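Local coordinates for bartonella effector protein (Bep) substrate of VirB T4SS (Bartonella sp. 1-1C, PDB 4PY3) that belongs to the Fic family of AMP transferases as the N-terminal domain of a VirB-translocated effector, though its degenerate motif leaves that activity uncertain, at residues H35-Y40 with E71-W76; S60-I65 with E160-V165; Y79-S84 with S151-R156; I188-I193 with Y204-S209. All blocks are in the same frame, centred on the assembly; numbering follows the deposited sequence.

Contact 1: H35-Y40 with E71-W76; sequences HVCEHY and ESTFEW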
loop_
_atom_site.group_PDB
_atom_site.type_symbol
_atom_site.label_atom_id
_atom_site.label_comp_id
_atom_site.label_asym_id
_atom_site.label_seq_id
_atom_site.Cartn_x
_atom_site.Cartn_y
_atom_site.Cartn_z
ATOM N N HIS A 35 -17.210 3.709 -2.656
ATOM C CA HIS A 35 -17.629 4.908 -1.914
ATOM C C HIS A 35 -17.642 4.657 -0.401
ATOM O O HIS A 35 -17.089 5.429 0.372
ATOM C CB HIS A 35 -19.090 5.284 -2.323
ATOM C CG HIS A 35 -19.460 6.733 -2.174
ATOM N ND1 HIS A 35 -19.593 7.363 -0.951
ATOM C CD2 HIS A 35 -19.832 7.645 -3.104
ATOM C CE1 HIS A 35 -19.973 8.616 -1.141
ATOM N NE2 HIS A 35 -20.129 8.812 -2.439
ATOM N N VAL A 36 -18.336 3.598 0.011
ATOM C CA VAL A 36 -18.481 3.253 1.429
ATOM C C VAL A 36 -17.103 2.987 2.023
ATOM O O VAL A 36 -16.810 3.335 3.161
ATOM C CB VAL A 36 -19.379 2.014 1.605
ATOM C CG1 VAL A 36 -19.314 1.472 3.026
ATOM C CG2 VAL A 36 -20.821 2.355 1.247
ATOM N N CYS A 37 -16.260 2.378 1.209
ATOM C CA CYS A 37 -14.899 2.060 1.572
ATOM C C CYS A 37 -14.086 3.326 1.853
ATOM O O CYS A 37 -13.434 3.412 2.895
ATOM C CB CYS A 37 -14.280 1.259 0.431
ATOM S SG CYS A 37 -12.989 0.131 0.927
ATOM N N GLU A 38 -14.135 4.298 0.934
ATOM C CA GLU A 38 -13.460 5.600 1.126
ATOM C C GLU A 38 -13.970 6.270 2.401
ATOM O O GLU A 38 -13.188 6.869 3.147
ATOM C CB GLU A 38 -13.569 6.572 -0.113
ATOM C CG GLU A 38 -12.311 6.521 -0.966
ATOM C CD GLU A 38 -12.420 7.276 -2.278
ATOM O OE1 GLU A 38 -13.499 7.847 -2.563
ATOM O OE2 GLU A 38 -11.415 7.297 -3.028
ATOM N N HIS A 39 -15.269 6.142 2.668
ATOM C CA HIS A 39 -15.868 6.739 3.859
ATOM C C HIS A 39 -15.236 6.230 5.158
ATOM O O HIS A 39 -14.762 7.023 5.970
ATOM C CB HIS A 39 -17.376 6.489 3.897
ATOM C CG HIS A 39 -18.046 7.077 5.096
ATOM N ND1 HIS A 39 -18.430 6.335 6.193
ATOM C CD2 HIS A 39 -18.375 8.359 5.371
ATOM C CE1 HIS A 39 -18.981 7.137 7.088
ATOM N NE2 HIS A 39 -18.955 8.370 6.614
ATOM N N TYR A 40 -15.211 4.912 5.338
ATOM C CA TYR A 40 -14.661 4.316 6.561
ATOM C C TYR A 40 -13.155 4.528 6.698
ATOM O O TYR A 40 -12.659 4.743 7.795
ATOM C CB TYR A 40 -15.024 2.828 6.663
ATOM C CG TYR A 40 -16.478 2.651 7.017
ATOM C CD1 TYR A 40 -16.950 3.029 8.270
ATOM C CD2 TYR A 40 -17.386 2.135 6.105
ATOM C CE1 TYR A 40 -18.281 2.891 8.611
ATOM C CE2 TYR A 40 -18.720 1.989 6.440
ATOM C CZ TYR A 40 -19.158 2.368 7.696
ATOM O OH TYR A 40 -20.479 2.232 8.036
ATOM N N GLU A 71 -11.034 -2.673 8.183
ATOM C CA GLU A 71 -11.680 -3.633 9.091
ATOM C C GLU A 71 -13.200 -3.526 9.160
ATOM O O GLU A 71 -13.865 -4.478 9.587
ATOM C CB GLU A 71 -11.089 -3.569 10.504
ATOM C CG GLU A 71 -11.276 -2.250 11.244
ATOM C CD GLU A 71 -10.360 -2.082 12.451
ATOM O OE1 GLU A 71 -9.466 -2.945 12.693
ATOM O OE2 GLU A 71 -10.541 -1.068 13.170
ATOM N N SER A 72 -13.759 -2.378 8.768
ATOM C CA SER A 72 -15.217 -2.215 8.740
ATOM C C SER A 72 -15.837 -2.779 7.459
ATOM O O SER A 72 -17.054 -2.972 7.399
ATOM C CB SER A 72 -15.610 -0.751 8.892
ATOM O OG SER A 72 -15.377 -0.294 10.207
ATOM N N THR A 73 -14.989 -3.055 6.469
ATOM C CA THR A 73 -15.408 -3.454 5.140
ATOM C C THR A 73 -14.965 -4.867 4.753
ATOM O O THR A 73 -15.758 -5.630 4.220
ATOM C CB THR A 73 -14.862 -2.467 4.107
ATOM O OG1 THR A 73 -15.419 -1.177 4.364
ATOM C CG2 THR A 73 -15.225 -2.888 2.694
ATOM N N PHE A 74 -13.710 -5.217 5.009
ATOM C CA PHE A 74 -13.204 -6.523 4.611
ATOM C C PHE A 74 -12.816 -7.366 5.807
ATOM O O PHE A 74 -12.041 -6.925 6.654
ATOM C CB PHE A 74 -12.000 -6.386 3.679
ATOM C CG PHE A 74 -12.315 -5.718 2.377
ATOM C CD1 PHE A 74 -13.312 -6.214 1.558
ATOM C CD2 PHE A 74 -11.609 -4.588 1.963
ATOM C CE1 PHE A 74 -13.607 -5.602 0.356
ATOM C CE2 PHE A 74 -11.889 -3.975 0.754
ATOM C CZ PHE A 74 -12.891 -4.479 -0.047
ATOM N N GLU A 75 -13.311 -8.598 5.826
ATOM C CA GLU A 75 -13.025 -9.555 6.878
ATOM C C GLU A 75 -11.522 -9.835 6.989
ATOM O O GLU A 75 -11.017 -10.030 8.080
ATOM C CB GLU A 75 -13.775 -10.879 6.636
ATOM C CG GLU A 75 -15.298 -10.778 6.716
ATOM C CD GLU A 75 -16.008 -12.119 6.510
ATOM O OE1 GLU A 75 -15.505 -13.163 6.992
ATOM O OE2 GLU A 75 -17.054 -12.141 5.844
ATOM N N TRP A 76 -10.827 -9.809 5.854
ATOM C CA TRP A 76 -9.395 -10.117 5.777
ATOM C C TRP A 76 -8.498 -8.879 5.955
ATOM O O TRP A 76 -7.291 -8.955 5.750
ATOM C CB TRP A 76 -9.062 -10.785 4.430
ATOM C CG TRP A 76 -9.680 -10.082 3.259
ATOM C CD1 TRP A 76 -10.905 -10.350 2.715
ATOM C CD2 TRP A 76 -9.128 -9.006 2.496
ATOM N NE1 TRP A 76 -11.152 -9.497 1.674
ATOM C CE2 TRP A 76 -10.075 -8.665 1.518
ATOM C CE3 TRP A 76 -7.915 -8.293 2.548
ATOM C CZ2 TRP A 76 -9.861 -7.647 0.593
ATOM C CZ3 TRP A 76 -7.703 -7.275 1.638
ATOM C CH2 TRP A 76 -8.663 -6.965 0.659
#
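Ser72 lays its CB over one face of the Tyr40 ring, 4.2 Å from the ring centroid and 21° off its normal, a CH-pi contact displaced toward the CG side of the ring. On the opposite face lies ND1 of His39, so the phenol ring is flanked by its own helix neighbour and by the loop. One helical turn earlier, Cys37 supplies the other half of the contact. Its sulfur, anti to the backbone N (chi1 -152°), meets Thr73 CG2 at 4.2 Å and Phe74 CE2 at 4.3 Å; the approach to the Phe74 ring is oblique, a loose sulfur-aromatic pairing. No hydrogen bond joins the two segments.

The second shell fixes the loop. The Thr73 methyl CG2 sits 3.7 Å above the plane of the Phe74 ring, over its centre, while Trp76 CZ2 covers the other face, so the benzyl group is held flat between two residues of its own segment. Thr73 OG1 is hydrogen-bonded to His25 NE2, the backbone of Thr73 bonds to that of Lys24, and the His25 ring lies nearly parallel to that of Tyr40. Leu21 packs on Phe74, and Trp76 meets Tyr13 edge to face. The contact thus fastens helix 30-48, near the N-terminus, to the loop leaving helix 59-70, with Leu21 and Lys24 against the loop and His25 touching both.

Contact 2: S60-I65 with E160-V165; sequences SYLKYI and EPTQRV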
loop_
_atom_site.group_PDB
_atom_site.type_symbol
_atom_site.label_atom_id
_atom_site.label_comp_id
_atom_site.label_asym_id
_atom_site.label_seq_id
_atom_site.Cartn_x
_atom_site.Cartn_y
_atom_site.Cartn_z
ATOM N N SER A 60 4.588 -5.179 9.819
ATOM C CA SER A 60 3.581 -5.213 10.877
ATOM C C SER A 60 2.800 -3.907 10.944
ATOM O O SER A 60 1.579 -3.925 11.058
ATOM C CB SER A 60 4.212 -5.499 12.244
ATOM O OG SER A 60 4.496 -6.876 12.386
ATOM N N TYR A 61 3.501 -2.774 10.912
ATOM C CA TYR A 61 2.830 -1.478 10.924
ATOM C C TYR A 61 1.987 -1.282 9.662
ATOM O O TYR A 61 0.875 -0.770 9.730
ATOM C CB TYR A 61 3.848 -0.361 11.061
ATOM C CG TYR A 61 3.263 1.028 11.194
ATOM C CD1 TYR A 61 2.437 1.360 12.261
ATOM C CD2 TYR A 61 3.566 2.022 10.266
ATOM C CE1 TYR A 61 1.917 2.640 12.394
ATOM C CE2 TYR A 61 3.059 3.305 10.396
ATOM C CZ TYR A 61 2.236 3.613 11.462
ATOM O OH TYR A 61 1.706 4.885 11.576
ATOM N N LEU A 62 2.526 -1.683 8.516
ATOM C CA LEU A 62 1.792 -1.635 7.251
ATOM C C LEU A 62 0.469 -2.422 7.337
ATOM O O LEU A 62 -0.578 -1.942 6.916
ATOM C CB LEU A 62 2.642 -2.203 6.114
ATOM C CG LEU A 62 2.035 -2.088 4.716
ATOM C CD1 LEU A 62 2.108 -0.664 4.201
ATOM C CD2 LEU A 62 2.722 -3.037 3.750
ATOM N N LYS A 63 0.547 -3.628 7.893
ATOM C CA LYS A 63 -0.621 -4.458 8.067
ATOM C C LYS A 63 -1.621 -3.820 9.012
ATOM O O LYS A 63 -2.831 -3.898 8.783
ATOM C CB LYS A 63 -0.234 -5.847 8.577
ATOM C CG LYS A 63 0.373 -6.718 7.496
ATOM C CD LYS A 63 0.557 -8.142 7.993
ATOM C CE LYS A 63 1.969 -8.446 8.366
ATOM N NZ LYS A 63 2.116 -9.913 8.596
ATOM N N TYR A 64 -1.117 -3.206 10.081
ATOM C CA TYR A 64 -1.982 -2.534 11.045
ATOM C C TYR A 64 -2.735 -1.376 10.378
ATOM O O TYR A 64 -3.920 -1.167 10.645
ATOM C CB TYR A 64 -1.192 -2.053 12.264
ATOM C CG TYR A 64 -1.995 -1.150 13.178
ATOM C CD1 TYR A 64 -2.957 -1.675 14.038
ATOM C CD2 TYR A 64 -1.801 0.231 13.178
ATOM C CE1 TYR A 64 -3.695 -0.848 14.876
ATOM C CE2 TYR A 64 -2.538 1.057 14.001
ATOM C CZ TYR A 64 -3.478 0.520 14.846
ATOM O OH TYR A 64 -4.197 1.342 15.675
ATOM N N ILE A 65 -2.058 -0.638 9.504
ATOM C CA ILE A 65 -2.709 0.449 8.790
ATOM C C ILE A 65 -3.834 -0.101 7.921
ATOM O O ILE A 65 -4.928 0.444 7.912
ATOM C CB ILE A 65 -1.725 1.221 7.906
ATOM C CG1 ILE A 65 -0.760 2.014 8.792
ATOM C CG2 ILE A 65 -2.454 2.177 6.973
ATOM C CD1 ILE A 65 0.531 2.364 8.096
ATOM N N GLU A 160 -2.696 0.635 -2.407
ATOM C CA GLU A 160 -2.309 2.022 -2.672
ATOM C C GLU A 160 -2.518 2.928 -1.450
ATOM O O GLU A 160 -1.550 3.502 -0.950
ATOM C CB GLU A 160 -3.017 2.580 -3.913
ATOM C CG GLU A 160 -2.649 1.858 -5.207
ATOM C CD GLU A 160 -3.412 0.538 -5.429
ATOM O OE1 GLU A 160 -4.190 0.090 -4.532
ATOM O OE2 GLU A 160 -3.238 -0.055 -6.516
ATOM N N PRO A 161 -3.764 3.055 -0.955
ATOM C CA PRO A 161 -3.965 3.963 0.190
ATOM C C PRO A 161 -3.194 3.539 1.434
ATOM O O PRO A 161 -2.770 4.392 2.212
ATOM C CB PRO A 161 -5.477 3.898 0.442
ATOM C CG PRO A 161 -5.914 2.633 -0.203
ATOM C CD PRO A 161 -5.037 2.467 -1.404
ATOM N N THR A 162 -3.007 2.233 1.612
ATOM C CA THR A 162 -2.229 1.736 2.738
ATOM C C THR A 162 -0.754 2.198 2.673
ATOM O O THR A 162 -0.218 2.681 3.663
ATOM C CB THR A 162 -2.285 0.202 2.819
ATOM O OG1 THR A 162 -3.648 -0.222 2.978
ATOM C CG2 THR A 162 -1.467 -0.293 4.000
ATOM N N GLN A 163 -0.108 1.988 1.530
ATOM C CA GLN A 163 1.302 2.378 1.353
ATOM C C GLN A 163 1.486 3.888 1.403
ATOM O O GLN A 163 2.463 4.355 1.973
ATOM C CB GLN A 163 1.966 1.722 0.135
ATOM C CG GLN A 163 1.298 2.092 -1.157
ATOM C CD GLN A 163 1.671 1.174 -2.320
ATOM O OE1 GLN A 163 2.107 0.013 -2.141
ATOM N NE2 GLN A 163 1.494 1.687 -3.528
ATOM N N ARG A 164 0.510 4.654 0.930
ATOM C CA ARG A 164 0.599 6.115 1.043
ATOM C C ARG A 164 0.569 6.583 2.489
ATOM O O ARG A 164 1.387 7.421 2.888
ATOM C CB ARG A 164 -0.513 6.803 0.277
ATOM C CG ARG A 164 -0.381 6.603 -1.210
ATOM C CD ARG A 164 -1.556 7.208 -1.932
ATOM N NE ARG A 164 -1.579 6.698 -3.304
ATOM C CZ ARG A 164 -2.345 7.161 -4.284
ATOM N NH1 ARG A 164 -3.145 8.200 -4.075
ATOM N NH2 ARG A 164 -2.293 6.591 -5.481
ATOM N N VAL A 165 -0.354 6.043 3.286
ATOM C CA VAL A 165 -0.397 6.425 4.695
ATOM C C VAL A 165 0.917 6.052 5.383
ATOM O O VAL A 165 1.435 6.810 6.188
ATOM C CB VAL A 165 -1.593 5.800 5.432
ATOM C CG1 VAL A 165 -1.485 6.005 6.937
ATOM C CG2 VAL A 165 -2.881 6.420 4.934
#
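Thr162 OG1 is gripped by one hydrogen bond, to the carbonyl O of Gly158 a helical turn earlier. That bond suits the side-chain rotation (chi1 -60°), which keeps the hydroxyl against its own helix and sends the methyl CG2, anti to the backbone N, into the interface. CG2 is the central group of the contact: it lies 3.5 Å from Leu62 O and 3.6 Å from Leu62 CD1, with the leucine side chain crossing it at about a right angle. Ile65 CG2 lies 4.0 Å from the same methyl, the two side chains sliding past each other in opposite directions. Ile65 CG2 also reaches Val165 CG1 at 3.9 Å. The isoleucine's other arm turns back on its own helix, where CD1 rests over a face of the Tyr61 ring. Gln163 NE2 bonds to Asn150 OD1.

The axes of segments 60-65 and 160-165 approach to 9.3 Å at 125°, a steep crossing made by leucine, isoleucine and valine side chains and a threonine methyl, without a hydrogen bond across it. Helix 59-70 and helix 159-173 meet here in the buried centre of the chain, Leu62 and Gln163 both resting on Leu149 of helix 135-152.

Contact 3: Y79-S84 with S151-R156; sequences YTRDFS and SIAPFR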
loop_
_atom_site.group_PDB
_atom_site.type_symbol
_atom_site.label_atom_id
_atom_site.label_comp_id
_atom_site.label_asym_id
_atom_site.label_seq_id
_atom_site.Cartn_x
_atom_site.Cartn_y
_atom_site.Cartn_z
ATOM N N TYR A 79 -4.620 -8.789 6.652
ATOM C CA TYR A 79 -4.031 -10.041 6.209
ATOM C C TYR A 79 -3.582 -9.914 4.758
ATOM O O TYR A 79 -4.304 -9.387 3.918
ATOM C CB TYR A 79 -5.022 -11.207 6.330
ATOM C CG TYR A 79 -5.263 -11.723 7.736
ATOM C CD1 TYR A 79 -4.219 -12.271 8.489
ATOM C CD2 TYR A 79 -6.527 -11.683 8.307
ATOM C CE1 TYR A 79 -4.431 -12.766 9.768
ATOM C CE2 TYR A 79 -6.747 -12.157 9.588
ATOM C CZ TYR A 79 -5.703 -12.713 10.311
ATOM O OH TYR A 79 -5.914 -13.199 11.584
ATOM N N THR A 80 -2.385 -10.416 4.481
ATOM C CA THR A 80 -1.808 -10.357 3.149
ATOM C C THR A 80 -2.332 -11.512 2.299
ATOM O O THR A 80 -2.965 -12.440 2.814
ATOM C CB THR A 80 -0.274 -10.374 3.220
ATOM O OG1 THR A 80 0.167 -11.454 4.041
ATOM C CG2 THR A 80 0.230 -9.078 3.835
ATOM N N ARG A 81 -2.099 -11.434 0.988
ATOM C CA ARG A 81 -2.773 -12.334 0.052
ATOM C C ARG A 81 -2.108 -13.701 -0.048
ATOM O O ARG A 81 -2.608 -14.584 -0.762
ATOM C CB ARG A 81 -2.968 -11.690 -1.328
ATOM C CG ARG A 81 -1.705 -11.442 -2.106
ATOM C CD ARG A 81 -1.950 -10.553 -3.322
ATOM N NE ARG A 81 -0.686 -9.976 -3.785
ATOM C CZ ARG A 81 0.239 -10.598 -4.511
ATOM N NH1 ARG A 81 0.071 -11.858 -4.907
ATOM N NH2 ARG A 81 1.339 -9.933 -4.859
ATOM N N ASP A 82 -1.030 -13.888 0.692
ATOM C CA ASP A 82 -0.451 -15.210 0.916
ATOM C C ASP A 82 -1.033 -15.878 2.157
ATOM O O ASP A 82 -0.770 -17.056 2.412
ATOM C CB ASP A 82 1.083 -15.123 1.063
ATOM C CG ASP A 82 1.523 -14.112 2.092
ATOM O OD1 ASP A 82 0.697 -13.323 2.590
ATOM O OD2 ASP A 82 2.732 -14.044 2.378
ATOM N N PHE A 83 -1.784 -15.120 2.948
ATOM C CA PHE A 83 -2.430 -15.680 4.116
ATOM C C PHE A 83 -3.707 -16.420 3.685
ATOM O O PHE A 83 -4.573 -15.845 3.017
ATOM C CB PHE A 83 -2.782 -14.590 5.115
ATOM C CG PHE A 83 -3.298 -15.117 6.416
ATOM C CD1 PHE A 83 -2.432 -15.449 7.439
ATOM C CD2 PHE A 83 -4.668 -15.300 6.605
ATOM C CE1 PHE A 83 -2.913 -15.942 8.638
ATOM C CE2 PHE A 83 -5.155 -15.797 7.800
ATOM C CZ PHE A 83 -4.277 -16.118 8.814
ATOM N N SER A 84 -3.802 -17.679 4.087
ATOM C CA SER A 84 -4.973 -18.480 3.783
ATOM C C SER A 84 -6.083 -18.038 4.693
ATOM O O SER A 84 -6.123 -18.476 5.845
ATOM C CB SER A 84 -4.727 -19.987 4.041
ATOM O OG SER A 84 -4.287 -20.572 2.843
ATOM N N SER A 151 5.726 -2.889 -5.857
ATOM C CA SER A 151 5.841 -4.103 -6.674
ATOM C C SER A 151 5.481 -5.387 -5.908
ATOM O O SER A 151 5.167 -6.422 -6.515
ATOM C CB SER A 151 7.257 -4.234 -7.226
ATOM O OG SER A 151 8.150 -4.576 -6.186
ATOM N N ILE A 152 5.505 -5.316 -4.582
ATOM C CA ILE A 152 5.101 -6.440 -3.738
ATOM C C ILE A 152 3.572 -6.605 -3.717
ATOM O O ILE A 152 3.059 -7.715 -3.829
ATOM C CB ILE A 152 5.598 -6.271 -2.295
ATOM C CG1 ILE A 152 7.131 -6.136 -2.288
ATOM C CG2 ILE A 152 5.151 -7.454 -1.433
ATOM C CD1 ILE A 152 7.742 -5.887 -0.926
ATOM N N ALA A 153 2.872 -5.488 -3.530
ATOM C CA ALA A 153 1.418 -5.464 -3.452
ATOM C C ALA A 153 0.920 -6.582 -2.544
ATOM O O ALA A 153 0.160 -7.463 -2.977
ATOM C CB ALA A 153 0.818 -5.583 -4.836
ATOM N N PRO A 154 1.330 -6.539 -1.264
ATOM C CA PRO A 154 1.077 -7.637 -0.345
ATOM C C PRO A 154 -0.401 -7.947 -0.042
ATOM O O PRO A 154 -0.701 -9.075 0.394
ATOM C CB PRO A 154 1.788 -7.182 0.917
ATOM C CG PRO A 154 1.645 -5.705 0.887
ATOM C CD PRO A 154 1.797 -5.340 -0.557
ATOM N N PHE A 155 -1.301 -6.988 -0.237
ATOM C CA PHE A 155 -2.731 -7.222 0.054
ATOM C C PHE A 155 -3.550 -7.528 -1.197
ATOM O O PHE A 155 -3.179 -7.151 -2.301
ATOM C CB PHE A 155 -3.341 -6.031 0.785
ATOM C CG PHE A 155 -2.578 -5.630 2.011
ATOM C CD1 PHE A 155 -2.731 -6.329 3.191
ATOM C CD2 PHE A 155 -1.693 -4.568 1.974
ATOM C CE1 PHE A 155 -2.023 -5.976 4.321
ATOM C CE2 PHE A 155 -0.976 -4.213 3.097
ATOM C CZ PHE A 155 -1.133 -4.920 4.272
ATOM N N ARG A 156 -4.677 -8.205 -1.000
ATOM C CA ARG A 156 -5.601 -8.513 -2.094
ATOM C C ARG A 156 -6.102 -7.236 -2.756
ATOM O O ARG A 156 -6.309 -7.189 -3.968
ATOM C CB ARG A 156 -6.797 -9.358 -1.578
ATOM C CG ARG A 156 -7.935 -9.589 -2.570
ATOM C CD ARG A 156 -7.456 -10.307 -3.814
ATOM N NE ARG A 156 -8.501 -10.390 -4.832
ATOM C CZ ARG A 156 -8.757 -9.456 -5.747
ATOM N NH1 ARG A 156 -8.050 -8.331 -5.799
ATOM N NH2 ARG A 156 -9.710 -9.651 -6.631
HETATM O O HOH W 1 -4.952 -10.020 1.200
#
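Arg81 bonds to three successive carbonyls at the end of helix 135-152. Its backbone N donates to Pro154 O at 2.8 Å, nearly along the C=O axis. Its side chain, extended from CG to NE, brings NE to Ala153 O at 2.8 Å, an almost straight bond (168°) in the guanidinium plane, and NH2 to Ile152 O at 3.0 Å, with a weaker NH2 bond to Ala153 O. Outside the two segments NH2 also donates to Val108 O and NH1 to Met95 O. A water takes the N-H of Arg156 and donates to Tyr79 O, while Phe155 O accepts from Asn159 ND2. Within the Thr80-Phe83 type I turn, Thr80 OG1 gives a very short bond, 2.4 Å, to the syn lone pair of Asp82 OD1.

Residues 153-159 form a degenerate Fic motif, with Ala153 where the canonical motif has its catalytic histidine, so AMP transfer is uncertain. The buried guanidinium, bonded to main-chain carbonyls where a helix ends, probably offsets their partial negative charge.

Contact 4: I188-I193 with Y204-S209; sequences IMRACI and YKEMKS
At the edge of the Arg190 guanidinium, in its plane, sits Glu206 OE2, 3.7 Å from NE: a long salt bridge on the exposed side of the pair. The carboxylate plane is turned 75° against the guanidinium, so the two groups do not meet in the paired, coplanar way, and the attraction is probably mostly electrostatic. A bend at chi3 of the arginine and another at chi2 of the glutamate bring the charged ends together.

Next to the charged pair the helices touch through Ala191 and the folded Met207 chain. Ala191 CB faces Glu206 CB at 4.2 Å, and the Met207 chain, bent at chi2 (63°) and chi3, curls its CE to 3.6 Å from Ala191 CB and 4.0 Å from Cys192 SG. The alanine allows a close approach, with 5.0 Å between the CA atoms of Ala191 and Met207. Met207 also rests on Ala143, Phe146 and Val147 of helix 135-152. Segments 188-193 and 205-209 run at 146° to each other, an antiparallel pair of consecutive helices in this all-helical part of the Fido domain.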
loop_
_atom_site.group_PDB
_atom_site.type_symbol
_atom_site.label_atom_id
_atom_site.label_comp_id
_atom_site.label_asym_id
_atom_site.label_seq_id
_atom_site.Cartn_x
_atom_site.Cartn_y
_atom_site.Cartn_z
ATOM N N ILE A 188 0.872 9.660 -10.079
ATOM C CA ILE A 188 1.301 8.654 -9.114
ATOM C C ILE A 188 1.350 7.280 -9.782
ATOM O O ILE A 188 2.311 6.520 -9.602
ATOM C CB ILE A 188 0.376 8.612 -7.878
ATOM C CG1 ILE A 188 0.404 9.968 -7.155
ATOM C CG2 ILE A 188 0.810 7.510 -6.914
ATOM C CD1 ILE A 188 -0.661 10.135 -6.093
ATOM N N MET A 189 0.321 6.971 -10.564
ATOM C CA MET A 189 0.273 5.713 -11.300
ATOM C C MET A 189 1.427 5.625 -12.308
ATOM O O MET A 189 2.117 4.611 -12.377
ATOM C CB MET A 189 -1.074 5.576 -12.018
ATOM C CG MET A 189 -1.405 4.149 -12.493
ATOM S SD MET A 189 -3.066 4.012 -13.241
ATOM C CE MET A 189 -3.023 5.119 -14.659
ATOM N N ARG A 190 1.630 6.694 -13.074
ATOM C CA ARG A 190 2.717 6.752 -14.055
ATOM C C ARG A 190 4.070 6.436 -13.402
ATOM O O ARG A 190 4.871 5.682 -13.951
ATOM C CB ARG A 190 2.794 8.144 -14.708
ATOM C CG ARG A 190 3.740 8.161 -15.907
ATOM C CD ARG A 190 3.631 9.404 -16.797
ATOM N NE ARG A 190 3.495 10.645 -16.029
ATOM C CZ ARG A 190 2.348 11.294 -15.801
ATOM N NH1 ARG A 190 1.183 10.847 -16.269
ATOM N NH2 ARG A 190 2.366 12.414 -15.093
ATOM N N ALA A 191 4.302 7.001 -12.222
ATOM C CA ALA A 191 5.537 6.756 -11.489
ATOM C C ALA A 191 5.649 5.304 -11.049
ATOM O O ALA A 191 6.719 4.700 -11.139
ATOM C CB ALA A 191 5.626 7.690 -10.292
ATOM N N CYS A 192 4.542 4.730 -10.568
ATOM C CA CYS A 192 4.545 3.321 -10.174
ATOM C C CYS A 192 4.879 2.439 -11.371
ATOM O O CYS A 192 5.661 1.489 -11.251
ATOM C CB CYS A 192 3.203 2.926 -9.546
ATOM S SG CYS A 192 2.937 3.687 -7.923
ATOM N N ILE A 193 4.272 2.744 -12.517
ATOM C CA ILE A 193 4.462 1.936 -13.724
ATOM C C ILE A 193 5.913 2.011 -14.187
ATOM O O ILE A 193 6.536 0.974 -14.441
ATOM C CB ILE A 193 3.478 2.343 -14.843
ATOM C CG1 ILE A 193 2.018 2.000 -14.356
ATOM C CG2 ILE A 193 3.887 1.679 -16.161
ATOM C CD1 ILE A 193 0.854 2.058 -15.341
ATOM N N TYR A 204 13.365 4.687 -10.986
ATOM C CA TYR A 204 13.095 5.498 -9.799
ATOM C C TYR A 204 12.875 6.988 -10.127
ATOM O O TYR A 204 12.381 7.730 -9.277
ATOM C CB TYR A 204 14.254 5.364 -8.768
ATOM N N LYS A 205 13.203 7.416 -11.350
ATOM C CA LYS A 205 13.293 8.844 -11.676
ATOM C C LYS A 205 11.966 9.577 -11.477
ATOM O O LYS A 205 11.883 10.526 -10.690
ATOM C CB LYS A 205 13.913 9.074 -13.073
ATOM C CG LYS A 205 15.375 8.699 -13.118
ATOM C CD LYS A 205 16.280 9.661 -12.369
ATOM C CE LYS A 205 17.625 9.037 -12.029
ATOM N NZ LYS A 205 17.577 8.402 -10.684
ATOM N N GLU A 206 10.910 9.100 -12.129
ATOM C CA GLU A 206 9.603 9.736 -11.959
ATOM C C GLU A 206 9.086 9.698 -10.531
ATOM O O GLU A 206 8.348 10.582 -10.143
ATOM C CB GLU A 206 8.560 9.193 -12.891
ATOM C CG GLU A 206 7.470 10.160 -13.342
ATOM C CD GLU A 206 7.841 11.308 -14.276
ATOM O OE1 GLU A 206 8.955 11.880 -14.196
ATOM O OE2 GLU A 206 6.948 11.665 -15.090
ATOM N N MET A 207 9.452 8.672 -9.772
ATOM C CA MET A 207 9.034 8.577 -8.377
ATOM C C MET A 207 9.771 9.619 -7.548
ATOM O O MET A 207 9.185 10.260 -6.680
ATOM C CB MET A 207 9.284 7.161 -7.823
ATOM C CG MET A 207 8.639 6.891 -6.469
ATOM S SD MET A 207 6.839 6.975 -6.508
ATOM C CE MET A 207 6.464 5.548 -7.534
ATOM N N LYS A 208 11.067 9.760 -7.809
ATOM C CA LYS A 208 11.869 10.830 -7.190
ATOM C C LYS A 208 11.284 12.193 -7.478
ATOM O O LYS A 208 11.106 12.999 -6.576
ATOM C CB LYS A 208 13.301 10.800 -7.685
ATOM N N SER A 209 10.986 12.437 -8.746
ATOM C CA SER A 209 10.363 13.688 -9.177
ATOM C C SER A 209 9.041 13.953 -8.450
ATOM O O SER A 209 8.804 15.061 -7.973
ATOM C CB SER A 209 10.153 13.670 -10.696
ATOM O OG SER A 209 9.252 14.680 -11.106
#

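In the fold
Contact 2 lies nearest the centre of the chain, with contact 3 beside it, their centres about 12 Å apart; they touch where Phe155 and Pro154 meet Leu62, Lys63 and Thr162. They share the route from helix 135-152 through the degenerate Fic-motif loop into helix 159-173. Contact 1 lies about 17 Å from contact 3 between centres. Contact 4 is on the opposite side of the chain's centre, about 28 Å from contact 1 between centres. Along the chain, contacts 1 and 2 interleave, contact 3 falls between the segments of contact 2, and contact 4 follows last. Contact 1 thus reaches the motif loop, Trp76 against Arg156, whereas contact 4 meets the following helix, Ile188 against Arg164.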